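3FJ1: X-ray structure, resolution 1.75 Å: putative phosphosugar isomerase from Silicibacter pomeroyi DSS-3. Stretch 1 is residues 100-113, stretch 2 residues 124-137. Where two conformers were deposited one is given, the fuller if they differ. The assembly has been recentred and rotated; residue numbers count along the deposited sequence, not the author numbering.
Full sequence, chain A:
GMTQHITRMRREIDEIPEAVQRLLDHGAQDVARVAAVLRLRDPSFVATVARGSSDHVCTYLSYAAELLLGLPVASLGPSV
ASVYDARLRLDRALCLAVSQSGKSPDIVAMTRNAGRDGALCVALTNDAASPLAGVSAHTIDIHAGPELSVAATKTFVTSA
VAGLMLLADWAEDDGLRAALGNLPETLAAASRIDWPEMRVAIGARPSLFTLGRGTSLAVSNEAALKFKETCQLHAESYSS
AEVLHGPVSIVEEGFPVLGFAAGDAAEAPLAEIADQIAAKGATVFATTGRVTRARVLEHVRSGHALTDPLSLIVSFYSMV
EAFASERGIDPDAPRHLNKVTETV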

# COMPACT_ATOMS: atom_id res chain seq x y z
N GLN A 100 -9.14 15.41 -4.69
CA GLN A 100 -9.18 16.88 -4.54
C GLN A 100 -9.98 17.54 -5.71
O GLN A 100 -11.04 18.15 -5.52
CB GLN A 100 -7.69 17.38 -4.48
CG GLN A 100 -7.36 18.86 -4.09
CD GLN A 100 -5.83 19.13 -3.89
OE1 GLN A 100 -5.41 20.07 -3.19
NE2 GLN A 100 -5.00 18.29 -4.51
N SER A 101 -9.45 17.41 -6.92
CA SER A 101 -10.02 18.06 -8.11
C SER A 101 -11.05 17.23 -8.86
O SER A 101 -11.85 17.79 -9.60
CB SER A 101 -8.91 18.43 -9.11
OG SER A 101 -8.51 17.29 -9.89
N GLY A 102 -11.03 15.90 -8.70
CA GLY A 102 -11.96 15.05 -9.45
C GLY A 102 -11.71 15.01 -10.95
O GLY A 102 -12.60 14.67 -11.70
N LYS A 103 -10.50 15.33 -11.38
CA LYS A 103 -10.15 15.32 -12.79
C LYS A 103 -9.41 14.06 -13.26
O LYS A 103 -9.53 13.68 -14.42
CB LYS A 103 -9.30 16.56 -13.15
CG LYS A 103 -10.05 17.89 -13.03
CD LYS A 103 -9.09 19.05 -13.15
CE LYS A 103 -9.82 20.39 -13.14
N SER A 104 -8.66 13.40 -12.39
CA SER A 104 -7.86 12.24 -12.81
C SER A 104 -8.60 11.21 -13.67
O SER A 104 -9.50 10.54 -13.16
CB SER A 104 -7.27 11.49 -11.60
OG SER A 104 -6.63 10.28 -12.03
N PRO A 105 -8.21 11.05 -14.95
CA PRO A 105 -8.89 10.09 -15.79
C PRO A 105 -8.95 8.67 -15.21
O PRO A 105 -9.95 8.00 -15.39
CB PRO A 105 -8.07 10.12 -17.10
CG PRO A 105 -7.44 11.48 -17.10
CD PRO A 105 -7.17 11.79 -15.68
N ASP A 106 -7.88 8.22 -14.57
CA ASP A 106 -7.89 6.90 -13.95
C ASP A 106 -8.92 6.77 -12.83
O ASP A 106 -9.64 5.78 -12.76
CB ASP A 106 -6.50 6.54 -13.41
CG ASP A 106 -5.52 6.17 -14.51
OD1 ASP A 106 -5.90 6.16 -15.71
OD2 ASP A 106 -4.36 5.90 -14.15
N ILE A 107 -8.98 7.76 -11.95
CA ILE A 107 -9.95 7.76 -10.84
C ILE A 107 -11.39 7.82 -11.38
O ILE A 107 -12.28 7.12 -10.89
CB ILE A 107 -9.63 8.88 -9.83
CG1 ILE A 107 -8.20 8.73 -9.28
CG2 ILE A 107 -10.66 8.97 -8.71
CD1 ILE A 107 -7.86 7.38 -8.66
N VAL A 108 -11.60 8.62 -12.41
CA VAL A 108 -12.90 8.75 -13.06
C VAL A 108 -13.29 7.42 -13.71
O VAL A 108 -14.44 6.96 -13.57
CB VAL A 108 -12.89 9.93 -14.09
CG1 VAL A 108 -14.17 9.96 -14.92
CG2 VAL A 108 -12.73 11.27 -13.36
N ALA A 109 -12.34 6.77 -14.40
CA ALA A 109 -12.60 5.51 -15.08
C ALA A 109 -12.96 4.38 -14.13
O ALA A 109 -13.87 3.61 -14.41
CB ALA A 109 -11.43 5.09 -15.96
N MSE A 110 -12.23 4.27 -13.03
CA MSE A 110 -12.46 3.23 -12.06
C MSE A 110 -13.82 3.45 -11.38
O MSE A 110 -14.60 2.49 -11.20
CB MSE A 110 -11.30 3.18 -11.07
CG MSE A 110 -11.34 2.05 -10.10
SE MSE A 110 -11.05 0.24 -10.85
CE MSE A 110 -12.94 -0.05 -10.96
N THR A 111 -14.10 4.70 -11.04
CA THR A 111 -15.37 5.04 -10.42
C THR A 111 -16.54 4.81 -11.37
O THR A 111 -17.56 4.26 -10.97
CB THR A 111 -15.37 6.47 -9.85
OG1 THR A 111 -14.23 6.65 -9.01
CG2 THR A 111 -16.67 6.73 -9.08
N ARG A 112 -16.35 5.14 -12.65
CA ARG A 112 -17.38 4.91 -13.67
C ARG A 112 -17.66 3.41 -13.82
O ARG A 112 -18.82 2.97 -13.84
CB ARG A 112 -16.95 5.51 -15.02
CG ARG A 112 -17.97 5.27 -16.14
CD ARG A 112 -17.60 5.98 -17.45
NE ARG A 112 -16.38 5.44 -18.06
CZ ARG A 112 -15.22 6.10 -18.20
NH1 ARG A 112 -15.08 7.37 -17.80
NH2 ARG A 112 -14.17 5.48 -18.76
N ASN A 113 -16.60 2.62 -13.92
CA ASN A 113 -16.71 1.17 -14.08
C ASN A 113 -17.35 0.52 -12.86
O ASN A 113 -18.13 -0.44 -12.99
CB ASN A 113 -15.33 0.52 -14.36
CG ASN A 113 -14.94 0.61 -15.86
OD1 ASN A 113 -15.50 1.42 -16.62
ND2 ASN A 113 -13.95 -0.21 -16.27
N LEU A 124 -15.94 11.90 -2.67
CA LEU A 124 -15.51 12.91 -1.70
C LEU A 124 -14.51 13.79 -2.48
O LEU A 124 -13.43 13.35 -2.86
CB LEU A 124 -14.82 12.29 -0.48
CG LEU A 124 -15.60 11.23 0.32
CD1 LEU A 124 -14.85 10.83 1.61
CD2 LEU A 124 -17.00 11.67 0.63
N THR A 125 -14.91 15.03 -2.74
CA THR A 125 -14.15 15.92 -3.64
C THR A 125 -14.34 17.38 -3.27
O THR A 125 -15.35 17.74 -2.62
CB THR A 125 -14.52 15.65 -5.16
OG1 THR A 125 -13.72 16.45 -6.03
CG2 THR A 125 -15.97 15.91 -5.47
N ASN A 126 -13.35 18.18 -3.65
CA ASN A 126 -13.38 19.65 -3.45
C ASN A 126 -14.01 20.37 -4.66
O ASN A 126 -14.10 21.61 -4.67
CB ASN A 126 -11.96 20.18 -3.18
CG ASN A 126 -11.95 21.49 -2.40
OD1 ASN A 126 -12.84 21.76 -1.58
ND2 ASN A 126 -10.92 22.32 -2.65
N ASP A 127 -14.38 19.62 -5.70
CA ASP A 127 -15.09 20.20 -6.84
C ASP A 127 -16.31 19.38 -7.19
O ASP A 127 -16.22 18.35 -7.88
CB ASP A 127 -14.16 20.32 -8.05
CG ASP A 127 -14.79 21.08 -9.20
OD1 ASP A 127 -16.02 21.34 -9.15
OD2 ASP A 127 -14.06 21.40 -10.15
N ALA A 128 -17.48 19.84 -6.75
CA ALA A 128 -18.74 19.15 -7.02
C ALA A 128 -19.17 19.15 -8.50
O ALA A 128 -20.12 18.47 -8.86
CB ALA A 128 -19.85 19.75 -6.15
N ALA A 129 -18.51 19.92 -9.36
CA ALA A 129 -18.85 19.93 -10.78
C ALA A 129 -17.82 19.19 -11.63
O ALA A 129 -17.89 19.25 -12.85
CB ALA A 129 -19.02 21.37 -11.28
N SER A 130 -16.91 18.46 -10.98
CA SER A 130 -15.84 17.74 -11.66
C SER A 130 -16.30 16.53 -12.45
O SER A 130 -17.41 16.03 -12.27
CB SER A 130 -14.86 17.23 -10.61
OG SER A 130 -15.53 16.32 -9.79
N PRO A 131 -15.44 16.05 -13.36
CA PRO A 131 -15.71 14.80 -14.06
C PRO A 131 -16.09 13.62 -13.11
O PRO A 131 -17.01 12.87 -13.41
CB PRO A 131 -14.40 14.54 -14.82
CG PRO A 131 -13.89 15.92 -15.10
CD PRO A 131 -14.21 16.70 -13.85
N LEU A 132 -15.40 13.49 -11.98
CA LEU A 132 -15.68 12.46 -11.00
C LEU A 132 -17.09 12.60 -10.44
O LEU A 132 -17.82 11.62 -10.35
CB LEU A 132 -14.67 12.53 -9.85
CG LEU A 132 -14.75 11.42 -8.78
CD1 LEU A 132 -14.58 9.99 -9.40
CD2 LEU A 132 -13.69 11.68 -7.66
N ALA A 133 -17.46 13.82 -10.06
CA ALA A 133 -18.81 14.06 -9.60
C ALA A 133 -19.79 13.51 -10.63
O ALA A 133 -20.78 12.85 -10.28
CB ALA A 133 -19.06 15.55 -9.35
N GLY A 134 -19.49 13.73 -11.90
CA GLY A 134 -20.37 13.34 -12.98
C GLY A 134 -20.58 11.86 -13.18
O GLY A 134 -21.57 11.47 -13.80
N VAL A 135 -19.66 11.04 -12.68
CA VAL A 135 -19.79 9.58 -12.77
C VAL A 135 -20.18 8.92 -11.43
O VAL A 135 -20.22 7.68 -11.33
CB VAL A 135 -18.52 8.91 -13.37
CG1 VAL A 135 -18.22 9.48 -14.80
CG2 VAL A 135 -17.31 9.05 -12.44
N SER A 136 -20.49 9.73 -10.42
CA SER A 136 -20.92 9.21 -9.12
C SER A 136 -22.41 9.37 -8.86
O SER A 136 -23.02 10.27 -9.41
CB SER A 136 -20.11 9.87 -8.01
OG SER A 136 -18.72 9.74 -8.29
N ALA A 137 -22.98 8.47 -8.06
CA ALA A 137 -24.38 8.56 -7.67
C ALA A 137 -24.59 9.71 -6.70
O ALA A 137 -25.63 10.36 -6.72
CB ALA A 137 -24.87 7.21 -7.06
O HOH W 1 -12.05 20.09 -10.94

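Stretch 2 enters the contact at the end of a strand. Leu-124 turns the end of its side chain away from stretch 1, whereas Thr-125 points its CA-to-CB bond toward it and places OG1 3.2 Å from Gln-100 O. The same hydroxyl oxygen accepts a hydrogen bond from Asp-127 N (3.3 Å to Thr-125 OG1), which helps shape the chain as it leaves the strand. Between these two residues, Asn-126 N donates to Gln-100 O at 3.0 Å, the first of two direct hydrogen bonds between the stretches, both of them backbone to backbone.

Asp-127 opens a type I turn that closes at Ser-130, with Ser-130 N donating to Asp-127 O (3.2 Å). Its carboxylate works on two sides: OD1 accepts from Ala-129 N at 2.9 Å, steadying the turn, while a water donates both to Asp-127 OD2 (2.5 Å) and to Ser-101 O (2.7 Å), bridging the stretches where no direct hydrogen bond joins these residues. Ala-128 and Ala-129, at the tip of the turn, point away and make no contact.

Ser-130 OG donates to Asp-127 O (2.9 Å) and accepts from Ala-133 N (3.2 Å), capping the short, weakly bonded helix that follows. Ser-130 also packs closely against the backbone of stretch 1: its CB lies 3.2 Å from Ser-101 O and 3.6 Å from Gly-102 O. A CB on Gly-102 would come within 2.4 Å of Ser-130 OG, a clash, and the positive phi of 68° independently favours glycine here.

Pro-131 lays CD 3.4 Å from Gly-102 O and CB 4.0 Å from Val-108 CG2, so its ring touches both the loop and the helix of stretch 1. Leu-132, which has the largest area covered by the other stretch, combines polar and apolar contacts. Its N donates to Gly-102 O at 3.1 Å, and its side chain reaches the helix, with CD1 4.1 Å from Ile-107 CG2 and 3.4 Å from Thr-111 OG1. That threonine hydroxyl donates to Ile-107 O (2.7 Å from Thr-111 OG1), so its polar group is satisfied within its own helix even beside a leucine methyl.

Ala-133 and Gly-134 stand clear of stretch 1, but Val-135 points back toward it. Its CG1 is 4.1 Å from Val-108 CG1, and its CG2 lies 3.7 Å from Val-108 O and 4.1 Å from Thr-111 CG2. Ser-136 ends the contact: its OG donates to Leu-132 O (2.9 Å) and sits 3.7 Å from Thr-111 CG2.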